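Local atomic coordinates of glycine oxidase (Bacillus cereus ATCC 14579, PDB entry 7CYX), a protein that binds FAD and probably oxidises glycine with molecular oxygen to glyoxylate, hydrogen peroxide and ammonium, a reaction linked to thiamine diphosphate biosynthesis. Residues H21-A24 against K29-I32; Y96-N101 against Y289-A294; G345-D350 against Q356-L361. One frame throughout, in Å; residues are numbered along the deposited sequence.

Interaction 1. Residues H21-A24 against K29-I32; sequences HFLA and KVAI
Val-30 packs against the last part of helix 14-25 by setting one methyl on each of two consecutive helix residues. Its CG1 lies 3.7 Å from Leu-23 CB and 3.9 Å from Leu-23 CD1, so this branch meets both the root and one end of the leucine. The other branch, CG2, approaches Ala-24 CB at 3.7 Å. With chi1 at -65°, CG1 stands anti to the carbonyl carbon, and CG2 is left between the backbone N and that carbon; in this rotamer the valine fork straddles the two helix residues. No hydrogen bond crosses this wholly apolar surface, and all three touching residues are buried. Here the helix and the strand after it are closing a beta-alpha-beta unit, strand 5-10, helix 14-25 and strand 30-33, the opening unit of a Rossmann-type FAD-binding domain; Glu-34, just past the strand, binds FAD. Leu-23 also reaches Val-7 of the first strand and Ala-349 of helix 341-352, which extends the apolar layer. One residue before Val-30 the character changes. The Lys-29 side chain sets off away from the helix, takes no part in the contact with residues 21-24 and is exposed to solvent, although the backbone N is tied to Asp-6 OD2.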
ATOM      1  N   HIS A  21       3.942 -10.540  16.034  1.00 55.40           N
ATOM      2  CA  HIS A  21       4.929  -9.472  15.903  1.00 51.40           C
ATOM      3  C   HIS A  21       5.725  -9.292  17.198  1.00 52.93           C
ATOM      4  O   HIS A  21       6.924  -9.341  17.159  1.00 57.71           O
ATOM      5  CB  HIS A  21       4.274  -8.143  15.526  1.00 49.57           C
ATOM      6  CG  HIS A  21       5.155  -6.957  15.755  1.00 49.20           C
ATOM      7  ND1 HIS A  21       6.180  -6.623  14.894  1.00 55.05           N
ATOM      8  CD2 HIS A  21       5.195  -6.051  16.755  1.00 47.85           C
ATOM      9  CE1 HIS A  21       6.804  -5.549  15.344  1.00 52.40           C
ATOM     10  NE2 HIS A  21       6.216  -5.176  16.488  1.00 50.43           N
ATOM     11  N   PHE A  22       5.035  -9.029  18.315  1.00 53.43           N
ATOM     12  CA  PHE A  22       5.675  -8.673  19.583  1.00 51.59           C
ATOM     13  C   PHE A  22       6.513  -9.832  20.139  1.00 59.15           C
ATOM     14  O   PHE A  22       7.590  -9.573  20.674  1.00 68.40           O
ATOM     15  CB  PHE A  22       4.649  -8.188  20.609  1.00 49.11           C
ATOM     16  CG  PHE A  22       4.107  -6.820  20.304  1.00 45.63           C
ATOM     17  CD1 PHE A  22       4.822  -5.680  20.649  1.00 47.00           C
ATOM     18  CD2 PHE A  22       2.916  -6.669  19.608  1.00 44.22           C
ATOM     19  CE1 PHE A  22       4.332  -4.419  20.342  1.00 46.77           C
ATOM     20  CE2 PHE A  22       2.438  -5.407  19.283  1.00 43.84           C
ATOM     21  CZ  PHE A  22       3.136  -4.282  19.665  1.00 44.78           C
ATOM     22  N   LEU A  23       6.025 -11.081  20.028  1.00 63.49           N
ATOM     23  CA  LEU A  23       6.738 -12.278  20.540  1.00 55.14           C
ATOM     24  C   LEU A  23       8.022 -12.512  19.746  1.00 60.02           C
ATOM     25  O   LEU A  23       9.097 -12.588  20.328  1.00 66.37           O
ATOM     26  CB  LEU A  23       5.853 -13.520  20.430  1.00 54.98           C
ATOM     27  CG  LEU A  23       4.754 -13.695  21.478  1.00 53.41           C
ATOM     28  CD1 LEU A  23       3.977 -14.973  21.191  1.00 57.06           C
ATOM     29  CD2 LEU A  23       5.308 -13.720  22.895  1.00 53.28           C
ATOM     30  N   ALA A  24       7.887 -12.639  18.422  1.00 60.43           N
ATOM     31  CA  ALA A  24       9.023 -12.897  17.505  1.00 60.86           C
ATOM     32  C   ALA A  24      10.081 -11.796  17.631  1.00 55.66           C
ATOM     33  O   ALA A  24      11.270 -12.049  17.542  1.00 59.09           O
ATOM     34  CB  ALA A  24       8.548 -12.980  16.072  1.00 57.42           C
ATOM     35  N   LYS A  29      10.296 -18.301  19.122  1.00 59.92           N
ATOM     36  CA  LYS A  29      10.029 -19.004  17.874  1.00 66.86           C
ATOM     37  C   LYS A  29       8.523 -19.278  17.776  1.00 57.33           C
ATOM     38  O   LYS A  29       7.941 -20.025  18.561  1.00 53.88           O
ATOM     39  CB  LYS A  29      10.933 -20.236  17.752  1.00 81.41           C
ATOM     40  CG  LYS A  29      12.433 -19.929  17.717  1.00 99.65           C
ATOM     41  CD  LYS A  29      12.802 -18.498  17.271  1.00108.30           C
ATOM     42  CE  LYS A  29      14.269 -18.150  17.434  1.00108.96           C
ATOM     43  NZ  LYS A  29      15.019 -18.339  16.171  1.00115.40           N
ATOM     44  N   VAL A  30       7.890 -18.609  16.810  1.00 56.78           N
ATOM     45  CA  VAL A  30       6.447 -18.479  16.779  1.00 62.05           C
ATOM     46  C   VAL A  30       5.942 -18.997  15.434  1.00 66.43           C
ATOM     47  O   VAL A  30       6.653 -18.930  14.415  1.00 60.95           O
ATOM     48  CB  VAL A  30       5.970 -17.041  17.056  1.00 60.60           C
ATOM     49  CG1 VAL A  30       6.303 -16.591  18.463  1.00 64.47           C
ATOM     50  CG2 VAL A  30       6.502 -16.041  16.059  1.00 66.99           C
ATOM     51  N   ALA A  31       4.732 -19.563  15.477  1.00 60.07           N
ATOM     52  CA  ALA A  31       4.038 -20.032  14.308  1.00 60.24           C
ATOM     53  C   ALA A  31       2.611 -19.475  14.316  1.00 56.72           C
ATOM     54  O   ALA A  31       1.935 -19.529  15.328  1.00 58.42           O
ATOM     55  CB  ALA A  31       4.048 -21.535  14.281  1.00 61.77           C
ATOM     56  N   ILE A  32       2.190 -18.904  13.186  1.00 54.23           N
ATOM     57  CA  ILE A  32       0.806 -18.523  12.955  1.00 53.49           C
ATOM     58  C   ILE A  32       0.159 -19.640  12.125  1.00 54.37           C
ATOM     59  O   ILE A  32       0.735 -20.044  11.086  1.00 52.17           O
ATOM     60  CB  ILE A  32       0.722 -17.150  12.255  1.00 53.20           C
ATOM     61  CG1 ILE A  32       1.379 -16.039  13.082  1.00 53.36           C
ATOM     62  CG2 ILE A  32      -0.715 -16.803  11.905  1.00 52.74           C
ATOM     63  CD1 ILE A  32       1.541 -14.743  12.330  1.00 50.59           C
TER

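Interaction 2. Residues Y96-N101 against Y289-A294; sequences YRIAQN and YTILPA
Ile-98 makes the first contact, pointing from strand 95-99 of the mixed antiparallel-rich sheet, in the half of this D-amino-acid-oxidase-like fold away from the Rossmann unit, to the C-terminal end of helix 278-291. Its CG1 sits between the backbone N and the carbonyl carbon (chi1 62°), and the extended second torsion carries CD1 out to 3.4 Å from Ile-291 CG1 and 3.9 Å from Ile-291 CG2. The contact is close, and both isoleucines also rest on Ile-246 and Gln-248 of the neighbouring strand. Two residues on, Gln-100, just beyond the end of the strand, points to the same helix as Ile-98 and stretches across the helix end, running at about a right angle to the side chains of Thr-290 and Ile-291. Its amide has an apolar neighbour as well, since OE1 lies 3.6 Å from Ile-291 CD1. The amide nitrogen has two partners: it is hydrogen-bonded to Ser-140 OG and donates to the threonine hydroxyl, whose other bond runs to Arg-287 O within the helix. This pairing should restrain rotation of the amide. The donation from Gln-100 NE2 to Thr-290 OG1 spans 3.2 Å, practically straight at 178°, with the oxygen lying in the amide plane.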
ATOM      1  N   TYR A  96     -14.575  13.741  12.972  1.00 51.13           N
ATOM      2  CA  TYR A  96     -15.754  14.519  13.299  1.00 50.79           C
ATOM      3  C   TYR A  96     -16.883  13.583  13.730  1.00 53.80           C
ATOM      4  O   TYR A  96     -17.131  12.563  13.094  1.00 56.15           O
ATOM      5  CB  TYR A  96     -16.239  15.374  12.128  1.00 47.09           C
ATOM      6  CG  TYR A  96     -15.260  16.398  11.602  1.00 54.94           C
ATOM      7  CD1 TYR A  96     -14.359  16.054  10.608  1.00 50.48           C
ATOM      8  CD2 TYR A  96     -15.251  17.718  12.049  1.00 56.90           C
ATOM      9  CE1 TYR A  96     -13.462  16.970  10.094  1.00 54.83           C
ATOM     10  CE2 TYR A  96     -14.364  18.656  11.532  1.00 51.75           C
ATOM     11  CZ  TYR A  96     -13.450  18.273  10.560  1.00 58.75           C
ATOM     12  OH  TYR A  96     -12.543  19.135  10.001  1.00 57.90           O
ATOM     13  N   ARG A  97     -17.551  13.931  14.832  1.00 51.24           N
ATOM     14  CA  ARG A  97     -18.894  13.445  15.057  1.00 54.19           C
ATOM     15  C   ARG A  97     -19.831  14.515  14.510  1.00 53.47           C
ATOM     16  O   ARG A  97     -19.693  15.668  14.866  1.00 57.22           O
ATOM     17  CB  ARG A  97     -19.224  13.242  16.535  1.00 58.81           C
ATOM     18  CG  ARG A  97     -18.603  12.020  17.190  1.00 60.67           C
ATOM     19  CD  ARG A  97     -19.173  11.854  18.594  1.00 62.36           C
ATOM     20  NE  ARG A  97     -18.317  11.067  19.466  1.00 64.48           N
ATOM     21  CZ  ARG A  97     -18.587   9.836  19.879  1.00 72.86           C
ATOM     22  NH1 ARG A  97     -19.689   9.226  19.473  1.00 65.66           N
ATOM     23  NH2 ARG A  97     -17.759   9.227  20.711  1.00 68.35           N
ATOM     24  N   ILE A  98     -20.779  14.128  13.658  1.00 53.21           N
ATOM     25  CA  ILE A  98     -21.671  15.107  13.060  1.00 52.56           C
ATOM     26  C   ILE A  98     -23.086  14.912  13.609  1.00 57.25           C
ATOM     27  O   ILE A  98     -23.438  13.825  14.071  1.00 56.44           O
ATOM     28  CB  ILE A  98     -21.638  14.998  11.529  1.00 55.13           C
ATOM     29  CG1 ILE A  98     -22.125  13.625  11.057  1.00 47.90           C
ATOM     30  CG2 ILE A  98     -20.245  15.331  11.011  1.00 57.01           C
ATOM     31  CD1 ILE A  98     -22.337  13.554   9.584  1.00 53.40           C
ATOM     32  N   ALA A  99     -23.892  15.974  13.504  1.00 60.53           N
ATOM     33  CA  ALA A  99     -25.290  15.957  13.897  1.00 56.23           C
ATOM     34  C   ALA A  99     -26.098  16.780  12.895  1.00 56.07           C
ATOM     35  O   ALA A  99     -25.681  17.871  12.525  1.00 55.12           O
ATOM     36  CB  ALA A  99     -25.439  16.485  15.300  1.00 54.89           C
ATOM     37  N   GLN A 100     -27.254  16.231  12.493  1.00 59.22           N
ATOM     38  CA  GLN A 100     -28.128  16.811  11.481  1.00 61.12           C
ATOM     39  C   GLN A 100     -29.450  17.280  12.111  1.00 58.10           C
ATOM     40  O   GLN A 100     -30.232  17.956  11.451  1.00 55.27           O
ATOM     41  CB  GLN A 100     -28.361  15.769  10.380  1.00 66.26           C
ATOM     42  CG  GLN A 100     -27.090  15.379   9.629  1.00 64.12           C
ATOM     43  CD  GLN A 100     -27.286  14.161   8.756  1.00 58.47           C
ATOM     44  OE1 GLN A 100     -27.361  13.036   9.243  1.00 49.58           O
ATOM     45  NE2 GLN A 100     -27.376  14.381   7.453  1.00 52.72           N
ATOM     46  N   ASN A 101     -29.672  16.928  13.386  1.00 68.58           N
ATOM     47  CA  ASN A 101     -30.828  17.368  14.192  1.00 68.97           C
ATOM     48  C   ASN A 101     -30.419  17.546  15.667  1.00 72.96           C
ATOM     49  O   ASN A 101     -29.335  17.092  16.105  1.00 65.07           O
ATOM     50  CB  ASN A 101     -31.996  16.388  14.058  1.00 64.32           C
ATOM     51  CG  ASN A 101     -31.666  15.011  14.588  1.00 63.03           C
ATOM     52  OD1 ASN A 101     -31.347  14.851  15.759  1.00 65.42           O
ATOM     53  ND2 ASN A 101     -31.735  14.002  13.736  1.00 70.28           N
ATOM     54  N   TYR A 289     -25.608  10.037   1.334  1.00 46.63           N
ATOM     55  CA  TYR A 289     -25.971  11.145   0.485  1.00 45.68           C
ATOM     56  C   TYR A 289     -26.415  12.333   1.358  1.00 48.17           C
ATOM     57  O   TYR A 289     -26.144  13.470   1.004  1.00 56.28           O
ATOM     58  CB  TYR A 289     -27.057  10.759  -0.529  1.00 47.94           C
ATOM     59  CG  TYR A 289     -26.741   9.680  -1.541  1.00 51.51           C
ATOM     60  CD1 TYR A 289     -25.440   9.332  -1.876  1.00 51.33           C
ATOM     61  CD2 TYR A 289     -27.769   9.038  -2.225  1.00 52.54           C
ATOM     62  CE1 TYR A 289     -25.167   8.359  -2.824  1.00 50.68           C
ATOM     63  CE2 TYR A 289     -27.514   8.074  -3.187  1.00 51.04           C
ATOM     64  CZ  TYR A 289     -26.205   7.720  -3.484  1.00 55.38           C
ATOM     65  OH  TYR A 289     -25.928   6.757  -4.422  1.00 48.11           O
ATOM     66  N   THR A 290     -27.087  12.067   2.483  1.00 46.55           N
ATOM     67  CA  THR A 290     -27.567  13.132   3.370  1.00 54.46           C
ATOM     68  C   THR A 290     -26.398  13.837   4.092  1.00 59.94           C
ATOM     69  O   THR A 290     -26.570  14.948   4.578  1.00 56.51           O
ATOM     70  CB  THR A 290     -28.544  12.627   4.440  1.00 48.53           C
ATOM     71  OG1 THR A 290     -27.741  11.955   5.403  1.00 48.49           O
ATOM     72  CG2 THR A 290     -29.636  11.703   3.942  1.00 46.56           C
ATOM     73  N   ILE A 291     -25.241  13.166   4.208  1.00 60.01           N
ATOM     74  CA  ILE A 291     -24.047  13.695   4.874  1.00 55.48           C
ATOM     75  C   ILE A 291     -23.158  14.404   3.842  1.00 56.49           C
ATOM     76  O   ILE A 291     -22.516  15.423   4.162  1.00 58.49           O
ATOM     77  CB  ILE A 291     -23.260  12.584   5.598  1.00 52.81           C
ATOM     78  CG1 ILE A 291     -23.890  12.183   6.932  1.00 59.65           C
ATOM     79  CG2 ILE A 291     -21.807  12.985   5.810  1.00 53.75           C
ATOM     80  CD1 ILE A 291     -25.178  11.427   6.830  1.00 62.06           C
ATOM     81  N   LEU A 292     -23.096  13.845   2.629  1.00 46.99           N
ATOM     82  CA  LEU A 292     -22.044  14.157   1.658  1.00 49.73           C
ATOM     83  C   LEU A 292     -22.583  13.874   0.261  1.00 49.58           C
ATOM     84  O   LEU A 292     -22.261  12.849  -0.339  1.00 51.97           O
ATOM     85  CB  LEU A 292     -20.804  13.303   1.957  1.00 49.15           C
ATOM     86  CG  LEU A 292     -19.455  13.920   1.612  1.00 51.04           C
ATOM     87  CD1 LEU A 292     -18.328  12.894   1.723  1.00 55.89           C
ATOM     88  CD2 LEU A 292     -19.480  14.523   0.232  1.00 60.80           C
ATOM     89  N   PRO A 293     -23.410  14.789  -0.284  1.00 52.98           N
ATOM     90  CA  PRO A 293     -24.131  14.559  -1.535  1.00 51.10           C
ATOM     91  C   PRO A 293     -23.252  14.277  -2.765  1.00 49.49           C
ATOM     92  O   PRO A 293     -23.645  13.508  -3.639  1.00 53.13           O
ATOM     93  CB  PRO A 293     -24.898  15.868  -1.765  1.00 51.65           C
ATOM     94  CG  PRO A 293     -25.000  16.502  -0.396  1.00 60.64           C
ATOM     95  CD  PRO A 293     -23.736  16.087   0.325  1.00 58.90           C
ATOM     96  N   ALA A 294     -22.070  14.882  -2.839  1.00 46.58           N
ATOM     97  CA  ALA A 294     -21.217  14.665  -3.998  1.00 49.42           C
ATOM     98  C   ALA A 294     -20.910  13.171  -4.205  1.00 50.26           C
ATOM     99  O   ALA A 294     -20.395  12.822  -5.261  1.00 42.48           O
ATOM    100  CB  ALA A 294     -19.937  15.448  -3.882  1.00 49.40           C
TER

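Interaction 3. Residues G345-D350 against Q356-L361; sequences GQYMAD and QENHLL
A water molecule joins Tyr-347 to the segment 356-361, accepting one hydrogen bond from Tyr-347 OH at 3.0 Å and another from the backbone N of Leu-361 at the same distance. It also appears to donate to Asn-358 OD1, though that separation is too short to be taken literally; Asn-358 ND2 is hydrogen-bonded to Glu-320 O, which positions the amide. Two helices, 341-352 and 360-365, are joined here by a short connection: residues 356-359 cross beyond the C-terminal end of residues 345-350, with an inverse gamma turn centred on Asn-358. Tyr-347 is the centrepiece. With CG anti to its amide nitrogen (chi1 170°), the ring reaches out from the helix toward residues 356-360. Leu-360 comes from the opposite direction and lays CD2 over the middle of one ring face, 3.2 Å from the centroid and 7° off the normal, a close CH-pi contact. At the ring's rim lies Gln-356 OE1, 3.6 Å from Tyr-347 CD1, its amide plane nearly perpendicular to the ring. His-359 offers its face to the tyrosine edge in an offset edge-to-face pair; its ND1 donates to Glu-357 O, a bent bond tilted from the ring plane, which may help to orient the ring. Further along the helix Asp-350 is anchored by a salt bridge from OD1 to Arg-26, while its other oxygen, OD2, lies 3.1 Å from Gln-356 NE2.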
ATOM      1  N   GLY A 345      -1.230  -7.211  21.603  1.00 51.62           N
ATOM      2  CA  GLY A 345      -0.023  -7.958  21.305  1.00 50.53           C
ATOM      3  C   GLY A 345       1.041  -7.754  22.364  1.00 50.99           C
ATOM      4  O   GLY A 345       1.676  -8.727  22.831  1.00 49.02           O
ATOM      5  N   GLN A 346       1.246  -6.481  22.729  1.00 48.43           N
ATOM      6  CA  GLN A 346       2.234  -6.104  23.710  1.00 50.55           C
ATOM      7  C   GLN A 346       1.916  -6.852  25.008  1.00 49.95           C
ATOM      8  O   GLN A 346       2.784  -7.539  25.565  1.00 52.14           O
ATOM      9  CB  GLN A 346       2.240  -4.585  23.890  1.00 56.58           C
ATOM     10  CG  GLN A 346       3.511  -4.043  24.525  1.00 61.89           C
ATOM     11  CD  GLN A 346       3.602  -2.544  24.392  1.00 62.94           C
ATOM     12  OE1 GLN A 346       2.808  -1.808  24.972  1.00 67.49           O
ATOM     13  NE2 GLN A 346       4.569  -2.079  23.613  1.00 63.35           N
ATOM     14  N   TYR A 347       0.645  -6.782  25.421  1.00 48.35           N
ATOM     15  CA  TYR A 347       0.197  -7.351  26.685  1.00 52.20           C
ATOM     16  C   TYR A 347       0.397  -8.864  26.692  1.00 49.68           C
ATOM     17  O   TYR A 347       0.929  -9.424  27.658  1.00 46.25           O
ATOM     18  CB  TYR A 347      -1.285  -7.090  26.952  1.00 54.82           C
ATOM     19  CG  TYR A 347      -1.815  -7.878  28.123  1.00 61.34           C
ATOM     20  CD1 TYR A 347      -1.573  -7.460  29.420  1.00 62.56           C
ATOM     21  CD2 TYR A 347      -2.494  -9.074  27.946  1.00 62.24           C
ATOM     22  CE1 TYR A 347      -2.033  -8.186  30.506  1.00 63.26           C
ATOM     23  CE2 TYR A 347      -2.969  -9.810  29.023  1.00 62.74           C
ATOM     24  CZ  TYR A 347      -2.732  -9.362  30.311  1.00 63.49           C
ATOM     25  OH  TYR A 347      -3.180 -10.037  31.409  1.00 68.54           O
ATOM     26  N   MET A 348      -0.052  -9.509  25.612  1.00 47.40           N
ATOM     27  CA  MET A 348      -0.004 -10.941  25.530  1.00 50.77           C
ATOM     28  C   MET A 348       1.465 -11.392  25.626  1.00 50.65           C
ATOM     29  O   MET A 348       1.786 -12.318  26.344  1.00 54.65           O
ATOM     30  CB  MET A 348      -0.663 -11.431  24.232  1.00 54.12           C
ATOM     31  CG  MET A 348      -1.664 -12.569  24.411  1.00 57.35           C
ATOM     32  SD  MET A 348      -2.947 -12.397  25.698  1.00 50.52           S
ATOM     33  CE  MET A 348      -3.541 -10.751  25.335  1.00 57.54           C
ATOM     34  N   ALA A 349       2.373 -10.706  24.928  1.00 45.13           N
ATOM     35  CA  ALA A 349       3.776 -11.103  24.963  1.00 51.05           C
ATOM     36  C   ALA A 349       4.373 -10.884  26.368  1.00 50.38           C
ATOM     37  O   ALA A 349       5.101 -11.753  26.859  1.00 52.16           O
ATOM     38  CB  ALA A 349       4.560 -10.379  23.899  1.00 54.01           C
ATOM     39  N   ASP A 350       4.028  -9.763  27.018  1.00 48.07           N
ATOM     40  CA  ASP A 350       4.427  -9.499  28.409  1.00 54.30           C
ATOM     41  C   ASP A 350       3.964 -10.661  29.301  1.00 60.01           C
ATOM     42  O   ASP A 350       4.760 -11.213  30.071  1.00 68.31           O
ATOM     43  CB  ASP A 350       3.881  -8.161  28.914  1.00 54.87           C
ATOM     44  CG  ASP A 350       4.679  -6.925  28.528  1.00 56.81           C
ATOM     45  OD1 ASP A 350       5.738  -7.066  27.857  1.00 59.13           O
ATOM     46  OD2 ASP A 350       4.237  -5.821  28.913  1.00 57.44           O
ATOM     47  N   GLN A 356       4.066  -9.590  33.117  1.00 64.58           N
ATOM     48  CA  GLN A 356       2.797  -9.014  33.591  1.00 60.58           C
ATOM     49  C   GLN A 356       1.958 -10.146  34.209  1.00 58.83           C
ATOM     50  O   GLN A 356       2.155 -11.322  33.875  1.00 60.95           O
ATOM     51  CB  GLN A 356       2.148  -8.256  32.422  1.00 62.36           C
ATOM     52  CG  GLN A 356       1.162  -7.173  32.838  1.00 67.41           C
ATOM     53  CD  GLN A 356       0.944  -6.065  31.830  1.00 64.05           C
ATOM     54  OE1 GLN A 356      -0.058  -5.351  31.884  1.00 60.66           O
ATOM     55  NE2 GLN A 356       1.883  -5.893  30.913  1.00 57.06           N
ATOM     56  N   GLU A 357       1.073  -9.797  35.160  1.00 69.94           N
ATOM     57  CA  GLU A 357       0.161 -10.758  35.841  1.00 67.95           C
ATOM     58  C   GLU A 357      -1.088 -10.974  34.980  1.00 73.02           C
ATOM     59  O   GLU A 357      -1.432 -10.126  34.133  1.00 71.68           O
ATOM     60  CB  GLU A 357      -0.310 -10.274  37.222  1.00 71.41           C
ATOM     61  CG  GLU A 357       0.803 -10.014  38.235  1.00 75.79           C
ATOM     62  CD  GLU A 357       1.768 -11.156  38.529  1.00 76.33           C
ATOM     63  OE1 GLU A 357       1.522 -12.293  38.082  1.00 74.60           O
ATOM     64  OE2 GLU A 357       2.783 -10.903  39.204  1.00 81.67           O
ATOM     65  N   ASN A 358      -1.779 -12.093  35.250  1.00 67.39           N
ATOM     66  CA  ASN A 358      -2.952 -12.558  34.499  1.00 59.78           C
ATOM     67  C   ASN A 358      -4.199 -11.768  34.921  1.00 56.95           C
ATOM     68  O   ASN A 358      -5.196 -12.350  35.302  1.00 63.12           O
ATOM     69  CB  ASN A 358      -3.153 -14.059  34.718  1.00 54.21           C
ATOM     70  CG  ASN A 358      -3.982 -14.716  33.640  1.00 57.47           C
ATOM     71  OD1 ASN A 358      -4.271 -14.098  32.618  1.00 56.33           O
ATOM     72  ND2 ASN A 358      -4.342 -15.974  33.844  1.00 53.62           N
ATOM     73  N   HIS A 359      -4.141 -10.438  34.828  1.00 52.55           N
ATOM     74  CA  HIS A 359      -5.104  -9.564  35.496  1.00 58.14           C
ATOM     75  C   HIS A 359      -6.171  -9.032  34.527  1.00 58.88           C
ATOM     76  O   HIS A 359      -7.126  -8.360  34.946  1.00 58.63           O
ATOM     77  CB  HIS A 359      -4.376  -8.395  36.189  1.00 58.44           C
ATOM     78  CG  HIS A 359      -3.811  -7.364  35.265  1.00 56.97           C
ATOM     79  ND1 HIS A 359      -2.503  -7.424  34.795  1.00 58.54           N
ATOM     80  CD2 HIS A 359      -4.358  -6.240  34.745  1.00 59.74           C
ATOM     81  CE1 HIS A 359      -2.280  -6.387  34.006  1.00 60.86           C
ATOM     82  NE2 HIS A 359      -3.410  -5.637  33.959  1.00 56.83           N
ATOM     83  N   LEU A 360      -6.012  -9.287  33.227  1.00 62.22           N
ATOM     84  CA  LEU A 360      -6.899  -8.642  32.263  1.00 60.53           C
ATOM     85  C   LEU A 360      -8.166  -9.501  32.083  1.00 56.16           C
ATOM     86  O   LEU A 360      -9.196  -8.979  31.711  1.00 53.90           O
ATOM     87  CB  LEU A 360      -6.123  -8.397  30.964  1.00 61.22           C
ATOM     88  CG  LEU A 360      -6.118  -6.968  30.400  1.00 66.76           C
ATOM     89  CD1 LEU A 360      -6.098  -5.869  31.467  1.00 61.98           C
ATOM     90  CD2 LEU A 360      -4.935  -6.787  29.459  1.00 70.81           C
ATOM     91  N   LEU A 361      -8.099 -10.798  32.408  1.00 49.26           N
ATOM     92  CA  LEU A 361      -9.305 -11.642  32.511  1.00 56.56           C
ATOM     93  C   LEU A 361     -10.283 -11.024  33.518  1.00 58.82           C
ATOM     94  O   LEU A 361     -11.422 -10.679  33.169  1.00 57.98           O
ATOM     95  CB  LEU A 361      -8.896 -13.062  32.923  1.00 63.45           C
ATOM     96  CG  LEU A 361      -9.019 -14.154  31.854  1.00 66.75           C
ATOM     97  CD1 LEU A 361      -8.547 -13.681  30.492  1.00 64.78           C
ATOM     98  CD2 LEU A 361      -8.253 -15.403  32.270  1.00 74.15           C
TER
HETATM   99  O   HOH W   1      -5.371 -11.987  31.757  1.00 55.42           O

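Interactions 1 and 3 are neighbours, with centres 15 Å apart, and come first and last of the three along the chain. Helix 14-25 of interaction 1 packs on helix 341-352 of interaction 3: Phe-22 CD2 lies 3.5 Å from Gly-345 C, and Leu-23 CD2 is 3.6 Å from Ala-349 CB. Near the chain's end, the fold thus returns to the FAD-binding unit with which it began. Interaction 2 lies across the chain's centre, about 43 and 40 Å from the other two centre to centre, where helix 278-291 packs on strand 95-99 of the other, mixed sheet. Interactions 1 and 3 each join segments close in sequence; interaction 2 brings together distant ones, away from the Rossmann unit.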